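Local coordinates for acetylserotonin O-methyltransferase (Homo sapiens, PDB 4A6D), which catalyses the final step of melatonin synthesis, transferring a methyl group from S-adenosylmethionine to N-acetylserotonin, at residues A[253-258]-A[281-286]. Sequence-based numbering, arbitrary orientation.
Sequences VLHDWA and VIESLL. With SAM (S-adenosylmethionine), chain D.
Just past strand 247-251 the chain makes a single 3-10 turn at 254-256, closed by a hydrogen bond from Asp256 N to Val253 O, while 281-286 continues from strand 278-283 in an extended course; the closest CA atoms, those of His255 and Glu283, are 7.4 Å apart. Glu283 bridges the gap with its side chain, setting CG anti to its own carbonyl carbon, bending at chi2 (-76°) and bringing its carboxylate to the start of the turn, where OE2 accepts a hydrogen bond from His255 N (2.8 Å). The N-H arrives from above the carboxylate plane and the bond is bent, at 148°. Leu254 N lies 3.1 Å from Glu283 OE2 but is poorly angled. Glu283 OE1 lies over one face of the His255 imidazole, 3.5 Å from His255 CG and displaced toward the rim, with ring and carboxylate planes 49° apart. Such a charge would probably favour a protonated ring, as would Glu311, hydrogen-bonded to His255 ND1; His255 is the inferred proton donor/acceptor of methyl transfer, and the SAM methyl CE lies at its ring edge, near the plane. An alanine in place of Glu283 would probably leave the His255 N-H without this acceptor and the imidazole less firmly placed. One residue earlier, Leu254 CD1 meets Val281 CG1 at 3.9 Å, the side chains crossing at about a right angle. The contact is buried at the C-terminal ends of neighbouring parallel strands 247-251 and 278-283 of the Rossmann-like sheet, with helix 314-324 packing against it through Tyr317 and helix 294-305 reaching His255 through Met303.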
ATOM      1  N   VAL A 253       2.590   8.335 -23.627  1.00 61.90           N
ATOM      2  CA  VAL A 253       1.571   7.894 -24.559  1.00 60.50           C
ATOM      3  C   VAL A 253       1.886   6.442 -24.880  1.00 63.90           C
ATOM      4  O   VAL A 253       1.050   5.600 -24.664  1.00 65.01           O
ATOM      5  CB  VAL A 253       1.497   8.808 -25.826  1.00 63.18           C
ATOM      6  CG1 VAL A 253       0.642   8.171 -26.914  1.00 61.87           C
ATOM      7  CG2 VAL A 253       0.987  10.200 -25.469  1.00 63.15           C
ATOM      8  N   LEU A 254       3.107   6.147 -25.345  1.00 61.45           N
ATOM      9  CA  LEU A 254       3.524   4.798 -25.752  1.00 61.17           C
ATOM     10  C   LEU A 254       3.339   3.713 -24.673  1.00 65.19           C
ATOM     11  O   LEU A 254       2.930   2.589 -24.970  1.00 65.25           O
ATOM     12  CB  LEU A 254       4.981   4.828 -26.310  1.00 60.25           C
ATOM     13  CG  LEU A 254       5.206   5.585 -27.634  1.00 62.77           C
ATOM     14  CD1 LEU A 254       6.646   5.442 -28.117  1.00 62.13           C
ATOM     15  CD2 LEU A 254       4.237   5.114 -28.740  1.00 64.55           C
ATOM     16  N   HIS A 255       3.580   4.057 -23.423  1.00 61.55           N
ATOM     17  CA  HIS A 255       3.422   3.082 -22.338  1.00 61.71           C
ATOM     18  C   HIS A 255       1.970   2.589 -22.125  1.00 66.84           C
ATOM     19  O   HIS A 255       1.786   1.550 -21.490  1.00 67.20           O
ATOM     20  CB  HIS A 255       4.107   3.570 -21.038  1.00 61.51           C
ATOM     21  CG  HIS A 255       3.334   4.604 -20.277  1.00 65.52           C
ATOM     22  ND1 HIS A 255       3.563   4.826 -18.928  1.00 68.61           N
ATOM     23  CD2 HIS A 255       2.347   5.434 -20.686  1.00 67.56           C
ATOM     24  CE1 HIS A 255       2.697   5.762 -18.566  1.00 67.74           C
ATOM     25  NE2 HIS A 255       1.968   6.174 -19.596  1.00 67.80           N
ATOM     26  N   ASP A 256       0.950   3.308 -22.677  1.00 63.31           N
ATOM     27  CA  ASP A 256      -0.468   2.927 -22.511  1.00 64.57           C
ATOM     28  C   ASP A 256      -0.884   1.800 -23.431  1.00 68.71           C
ATOM     29  O   ASP A 256      -1.957   1.216 -23.243  1.00 69.55           O
ATOM     30  CB  ASP A 256      -1.401   4.121 -22.811  1.00 67.09           C
ATOM     31  CG  ASP A 256      -1.274   5.359 -21.935  1.00 79.69           C
ATOM     32  OD1 ASP A 256      -1.043   5.203 -20.709  1.00 80.62           O
ATOM     33  OD2 ASP A 256      -1.530   6.484 -22.454  1.00 81.87           O
ATOM     34  N   TRP A 257      -0.076   1.540 -24.467  1.00 65.25           N
ATOM     35  CA  TRP A 257      -0.429   0.612 -25.525  1.00 67.01           C
ATOM     36  C   TRP A 257       0.571  -0.481 -25.783  1.00 69.07           C
ATOM     37  O   TRP A 257       1.755  -0.322 -25.512  1.00 70.09           O
ATOM     38  CB  TRP A 257      -0.632   1.396 -26.840  1.00 67.37           C
ATOM     39  CG  TRP A 257      -1.403   2.688 -26.737  1.00 69.63           C
ATOM     40  CD1 TRP A 257      -0.904   3.954 -26.866  1.00 72.02           C
ATOM     41  CD2 TRP A 257      -2.817   2.831 -26.519  1.00 70.95           C
ATOM     42  NE1 TRP A 257      -1.926   4.878 -26.771  1.00 72.75           N
ATOM     43  CE2 TRP A 257      -3.106   4.215 -26.526  1.00 75.19           C
ATOM     44  CE3 TRP A 257      -3.879   1.918 -26.366  1.00 74.92           C
ATOM     45  CZ2 TRP A 257      -4.411   4.711 -26.371  1.00 76.05           C
ATOM     46  CZ3 TRP A 257      -5.183   2.405 -26.235  1.00 77.94           C
ATOM     47  CH2 TRP A 257      -5.438   3.785 -26.236  1.00 78.36           C
ATOM     48  N   ALA A 258       0.100  -1.554 -26.404  1.00 65.02           N
ATOM     49  CA  ALA A 258       0.888  -2.692 -26.846  1.00 65.34           C
ATOM     50  C   ALA A 258       1.697  -2.306 -28.118  1.00 71.47           C
ATOM     51  O   ALA A 258       1.425  -1.277 -28.754  1.00 71.62           O
ATOM     52  CB  ALA A 258      -0.035  -3.868 -27.130  1.00 67.22           C
ATOM     53  N   VAL A 281      10.233  11.137 -27.353  1.00 58.74           N
ATOM     54  CA  VAL A 281       9.521  10.153 -26.542  1.00 58.21           C
ATOM     55  C   VAL A 281       9.951  10.356 -25.102  1.00 65.67           C
ATOM     56  O   VAL A 281      11.153  10.361 -24.819  1.00 67.13           O
ATOM     57  CB  VAL A 281       9.735   8.699 -27.045  1.00 60.00           C
ATOM     58  CG1 VAL A 281       9.152   7.673 -26.056  1.00 58.14           C
ATOM     59  CG2 VAL A 281       9.155   8.514 -28.462  1.00 58.32           C
ATOM     60  N   ILE A 282       8.976  10.622 -24.216  1.00 61.19           N
ATOM     61  CA  ILE A 282       9.258  10.868 -22.802  1.00 60.62           C
ATOM     62  C   ILE A 282       8.583   9.792 -21.992  1.00 63.24           C
ATOM     63  O   ILE A 282       7.364   9.761 -21.907  1.00 60.19           O
ATOM     64  CB  ILE A 282       8.888  12.297 -22.323  1.00 63.25           C
ATOM     65  CG1 ILE A 282       9.729  13.340 -23.077  1.00 61.85           C
ATOM     66  CG2 ILE A 282       9.072  12.413 -20.767  1.00 64.70           C
ATOM     67  CD1 ILE A 282       9.196  14.688 -23.043  1.00 62.91           C
ATOM     68  N   GLU A 283       9.397   8.877 -21.451  1.00 63.67           N
ATOM     69  CA  GLU A 283       8.948   7.728 -20.678  1.00 64.22           C
ATOM     70  C   GLU A 283       9.998   7.379 -19.603  1.00 68.82           C
ATOM     71  O   GLU A 283      11.140   7.835 -19.682  1.00 68.81           O
ATOM     72  CB  GLU A 283       8.701   6.498 -21.602  1.00 64.94           C
ATOM     73  CG  GLU A 283       7.620   6.622 -22.677  1.00 69.06           C
ATOM     74  CD  GLU A 283       6.175   6.533 -22.235  1.00 77.45           C
ATOM     75  OE1 GLU A 283       5.900   6.817 -21.050  1.00 69.52           O
ATOM     76  OE2 GLU A 283       5.303   6.268 -23.093  1.00 70.08           O
ATOM     77  N   SER A 284       9.590   6.568 -18.612  1.00 63.94           N
ATOM     78  CA  SER A 284      10.468   6.063 -17.563  1.00 64.04           C
ATOM     79  C   SER A 284      11.109   4.808 -18.139  1.00 67.64           C
ATOM     80  O   SER A 284      10.443   3.791 -18.367  1.00 66.77           O
ATOM     81  CB  SER A 284       9.678   5.721 -16.291  1.00 64.72           C
ATOM     82  OG  SER A 284      10.593   5.681 -15.204  1.00 65.63           O
ATOM     83  N   LEU A 285      12.387   4.887 -18.392  1.00 65.86           N
ATOM     84  CA  LEU A 285      13.121   3.805 -19.028  1.00 66.96           C
ATOM     85  C   LEU A 285      13.439   2.661 -18.100  1.00 69.04           C
ATOM     86  O   LEU A 285      13.911   2.873 -16.986  1.00 68.97           O
ATOM     87  CB  LEU A 285      14.410   4.336 -19.710  1.00 68.44           C
ATOM     88  CG  LEU A 285      14.221   5.282 -20.906  1.00 73.64           C
ATOM     89  CD1 LEU A 285      15.562   5.848 -21.370  1.00 74.62           C
ATOM     90  CD2 LEU A 285      13.525   4.586 -22.059  1.00 74.65           C
ATOM     91  N   LEU A 286      13.172   1.441 -18.567  1.00 64.39           N
ATOM     92  CA  LEU A 286      13.489   0.235 -17.810  1.00 64.46           C
ATOM     93  C   LEU A 286      14.948  -0.116 -18.048  1.00 69.91           C
ATOM     94  O   LEU A 286      15.423   0.036 -19.174  1.00 69.87           O
ATOM     95  CB  LEU A 286      12.618  -0.942 -18.287  1.00 63.57           C
ATOM     96  CG  LEU A 286      11.418  -1.323 -17.458  1.00 67.36           C
ATOM     97  CD1 LEU A 286      10.801  -2.554 -18.028  1.00 69.12           C
ATOM     98  CD2 LEU A 286      11.773  -1.606 -15.992  1.00 69.60           C
TER
HETATM   99  N   SAM D1350       1.227  13.732 -22.239  1.00 73.56           N
HETATM  100  CA  SAM D1350       0.523  13.949 -20.956  1.00 76.92           C
HETATM  101  C   SAM D1350       1.358  13.827 -19.665  1.00 78.77           C
HETATM  102  O   SAM D1350       2.333  13.104 -19.685  1.00 76.97           O
HETATM  103  OXT SAM D1350       1.081  14.438 -18.584  1.00 79.06           O
HETATM  104  CB  SAM D1350      -0.684  13.045 -20.967  1.00 76.77           C
HETATM  105  CG  SAM D1350      -0.339  11.555 -20.854  1.00 75.90           C
HETATM  106  SD  SAM D1350      -1.908  10.619 -20.760  1.00 77.34           S
HETATM  107  CE  SAM D1350      -1.330   9.087 -20.155  1.00 78.99           C
HETATM  108  C5' SAM D1350      -2.168  10.044 -22.470  1.00 75.87           C
HETATM  109  C4' SAM D1350      -2.855  11.211 -23.194  1.00 75.67           C
HETATM  110  O4' SAM D1350      -3.153  10.713 -24.486  1.00 75.37           O
HETATM  111  C3' SAM D1350      -4.223  11.622 -22.524  1.00 77.71           C
HETATM  112  O3' SAM D1350      -4.293  13.042 -22.312  1.00 80.44           O
HETATM  113  C2' SAM D1350      -5.272  11.061 -23.539  1.00 77.56           C
HETATM  114  O2' SAM D1350      -6.526  11.736 -23.641  1.00 77.97           O
HETATM  115  C1' SAM D1350      -4.482  11.161 -24.856  1.00 76.19           C
HETATM  116  N9  SAM D1350      -5.016  10.273 -25.910  1.00 76.10           N
HETATM  117  C8  SAM D1350      -5.367   8.933 -25.767  1.00 75.99           C
HETATM  118  N7  SAM D1350      -5.788   8.461 -26.903  1.00 76.58           N
HETATM  119  C5  SAM D1350      -5.797   9.480 -27.849  1.00 76.67           C
HETATM  120  C6  SAM D1350      -6.158   9.601 -29.205  1.00 76.40           C
HETATM  121  N6  SAM D1350      -6.566   8.496 -29.873  1.00 76.57           N
HETATM  122  N1  SAM D1350      -5.985  10.809 -29.850  1.00 76.44           N
HETATM  123  C2  SAM D1350      -5.581  11.905 -29.191  1.00 76.17           C
HETATM  124  N3  SAM D1350      -5.243  11.820 -27.896  1.00 76.08           N
HETATM  125  C4  SAM D1350      -5.275  10.656 -27.216  1.00 76.49           C